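PDB 5WHG: tRNA endonuclease VMS1 from Saccharomyces cerevisiae, which cleaves polypeptidyl-tRNAs downstream of ribosome-associated quality control, releasing incompletely synthesized polypeptides for degradation. Local coordinates for residues A[180-185]-A[312-317]. Sequence-based numbering, arbitrary orientation.
Sequences KSLFNK and NIFIRA
The CB atoms of Asn312 and Phe314 both point toward the short 3-10 turn at residues 180-182, one residue making the polar half of the contact and the other the apolar half. Asn312 ND2 gives a weak hydrogen bond to Leu182 O, 3.4 Å long with an N-H...O angle of 158°. A water donates to the same Leu182 O at 3.0 Å and, more weakly, to Asn312 OD1, so both ends of the amide are linked to one backbone carbonyl, directly through nitrogen and by way of the water through oxygen. The stronger partner of OD1 is Lys340 NZ, which also hydrogen-bonds the carbonyl oxygens of Ser181 and Phe183, bringing the three acceptors onto one ammonium group.

Strand 313-316 belongs to the mixed sheet of the VLRF1 domain, the domain through which the protein binds the 60S ribosomal subunit. It runs parallel to both its neighbours, 207-214 and 339-340. The turn, by contrast, directly follows strand 176-179 of a separate antiparallel sheet, so the contact joins the two sheets of the chain.

Apolar packing centres on the far end of the Phe314 ring. Ser181 CB comes up at the ring edge, near its plane, 3.9 Å from Phe314 CE1. Leu182 CD2 reaches Phe314 CZ at 4.1 Å on an oblique approach, and the two side chains cross at about a right angle. Although Leu182 CB points away from the strand, chi1 (-84°) sets CG beside the backbone N; chi2 (-166°) then sets the branches, of which CD2 meets the ring. Phe314 also touches Leu210 of strand 207-214, while Leu182 packs on Ile24.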
loop_
_atom_site.group_PDB
_atom_site.type_symbol
_atom_site.label_atom_id
_atom_site.label_comp_id
_atom_site.label_asym_id
_atom_site.label_seq_id
_atom_site.Cartn_x
_atom_site.Cartn_y
_atom_site.Cartn_z
ATOM N N LYS A 180 -3.701 -8.664 -8.444
ATOM C CA LYS A 180 -4.458 -7.795 -9.348
ATOM C C LYS A 180 -4.930 -6.526 -8.651
ATOM O O LYS A 180 -5.013 -5.463 -9.283
ATOM C CB LYS A 180 -5.661 -8.547 -9.921
ATOM C CG LYS A 180 -5.325 -9.545 -11.006
ATOM C CD LYS A 180 -6.352 -10.668 -11.097
ATOM C CE LYS A 180 -7.674 -10.202 -11.676
ATOM N NZ LYS A 180 -8.545 -11.370 -12.015
ATOM N N SER A 181 -5.241 -6.624 -7.354
ATOM C CA SER A 181 -5.684 -5.477 -6.572
ATOM C C SER A 181 -4.711 -4.303 -6.623
ATOM O O SER A 181 -5.125 -3.154 -6.426
ATOM C CB SER A 181 -5.895 -5.905 -5.126
ATOM O OG SER A 181 -6.946 -6.841 -5.058
ATOM N N LEU A 182 -3.419 -4.561 -6.867
ATOM C CA LEU A 182 -2.434 -3.481 -6.862
ATOM C C LEU A 182 -2.586 -2.557 -8.057
ATOM O O LEU A 182 -2.140 -1.406 -7.993
ATOM C CB LEU A 182 -1.011 -4.035 -6.857
ATOM C CG LEU A 182 -0.314 -4.467 -5.567
ATOM C CD1 LEU A 182 1.167 -4.620 -5.862
ATOM C CD2 LEU A 182 -0.541 -3.462 -4.441
ATOM N N PHE A 183 -3.201 -3.033 -9.136
ATOM C CA PHE A 183 -3.350 -2.257 -10.353
ATOM C C PHE A 183 -4.618 -1.410 -10.350
ATOM O O PHE A 183 -5.559 -1.624 -9.584
ATOM C CB PHE A 183 -3.352 -3.171 -11.576
ATOM C CG PHE A 183 -2.082 -3.953 -11.740
ATOM C CD1 PHE A 183 -0.979 -3.385 -12.343
ATOM C CD2 PHE A 183 -1.982 -5.244 -11.261
ATOM C CE1 PHE A 183 0.189 -4.085 -12.477
ATOM C CE2 PHE A 183 -0.816 -5.947 -11.399
ATOM C CZ PHE A 183 0.271 -5.367 -12.014
ATOM N N ASN A 184 -4.620 -0.433 -11.241
ATOM C CA ASN A 184 -5.748 0.456 -11.439
ATOM C C ASN A 184 -6.606 -0.115 -12.560
ATOM O O ASN A 184 -6.120 -0.313 -13.679
ATOM C CB ASN A 184 -5.223 1.854 -11.759
ATOM C CG ASN A 184 -6.324 2.848 -12.073
ATOM O OD1 ASN A 184 -7.428 2.482 -12.490
ATOM N ND2 ASN A 184 -6.014 4.127 -11.896
ATOM N N LYS A 185 -7.880 -0.386 -12.261
ATOM C CA LYS A 185 -8.736 -1.059 -13.235
ATOM C C LYS A 185 -9.073 -0.150 -14.415
ATOM O O LYS A 185 -9.183 -0.618 -15.554
ATOM C CB LYS A 185 -10.017 -1.558 -12.563
ATOM C CG LYS A 185 -9.830 -2.734 -11.618
ATOM C CD LYS A 185 -9.661 -4.060 -12.348
ATOM C CE LYS A 185 -9.486 -5.200 -11.338
ATOM N NZ LYS A 185 -9.502 -6.572 -11.928
ATOM N N ASN A 312 -3.740 3.375 -3.730
ATOM C CA ASN A 312 -4.785 2.477 -3.277
ATOM C C ASN A 312 -5.090 2.739 -1.813
ATOM O O ASN A 312 -4.221 3.159 -1.041
ATOM C CB ASN A 312 -4.383 1.010 -3.459
ATOM C CG ASN A 312 -4.127 0.653 -4.914
ATOM O OD1 ASN A 312 -5.031 0.677 -5.754
ATOM N ND2 ASN A 312 -2.899 0.301 -5.212
ATOM N N ILE A 313 -6.338 2.474 -1.444
ATOM C CA ILE A 313 -6.773 2.483 -0.055
ATOM C C ILE A 313 -7.350 1.095 0.255
ATOM O O ILE A 313 -8.492 0.789 -0.113
ATOM C CB ILE A 313 -7.781 3.607 0.211
ATOM C CG1 ILE A 313 -7.123 4.961 -0.098
ATOM C CG2 ILE A 313 -8.251 3.558 1.643
ATOM C CD1 ILE A 313 -8.098 6.131 -0.373
ATOM N N PHE A 314 -6.560 0.246 0.927
ATOM C CA PHE A 314 -6.961 -1.118 1.294
ATOM C C PHE A 314 -7.657 -1.128 2.653
ATOM O O PHE A 314 -7.084 -0.678 3.650
ATOM C CB PHE A 314 -5.752 -2.057 1.326
ATOM C CG PHE A 314 -5.195 -2.370 -0.037
ATOM C CD1 PHE A 314 -5.909 -3.164 -0.931
ATOM C CD2 PHE A 314 -3.964 -1.856 -0.437
ATOM C CE1 PHE A 314 -5.406 -3.433 -2.201
ATOM C CE2 PHE A 314 -3.455 -2.129 -1.704
ATOM C CZ PHE A 314 -4.176 -2.910 -2.587
ATOM N N ILE A 315 -8.875 -1.663 2.697
ATOM C CA ILE A 315 -9.701 -1.675 3.903
ATOM C C ILE A 315 -10.209 -3.086 4.146
ATOM O O ILE A 315 -10.775 -3.707 3.240
ATOM C CB ILE A 315 -10.902 -0.718 3.788
ATOM C CG1 ILE A 315 -10.458 0.652 3.319
ATOM C CG2 ILE A 315 -11.605 -0.567 5.142
ATOM C CD1 ILE A 315 -11.550 1.707 3.498
ATOM N N ARG A 316 -10.045 -3.582 5.365
ATOM C CA ARG A 316 -10.757 -4.779 5.802
ATOM C C ARG A 316 -11.760 -4.406 6.883
ATOM O O ARG A 316 -11.376 -3.931 7.963
ATOM C CB ARG A 316 -9.842 -5.885 6.336
ATOM C CG ARG A 316 -10.750 -6.964 6.970
ATOM C CD ARG A 316 -10.141 -8.324 7.178
ATOM N NE ARG A 316 -9.110 -8.370 8.223
ATOM C CZ ARG A 316 -9.267 -8.018 9.502
ATOM N NH1 ARG A 316 -10.420 -7.544 9.969
ATOM N NH2 ARG A 316 -8.237 -8.123 10.325
ATOM N N ALA A 317 -13.038 -4.657 6.598
ATOM C CA ALA A 317 -14.121 -4.457 7.564
ATOM C C ALA A 317 -15.229 -5.448 7.201
ATOM O O ALA A 317 -16.100 -5.142 6.385
ATOM C CB ALA A 317 -14.623 -3.020 7.546
HETATM O O HOH W 1 -3.220 1.334 -8.569
#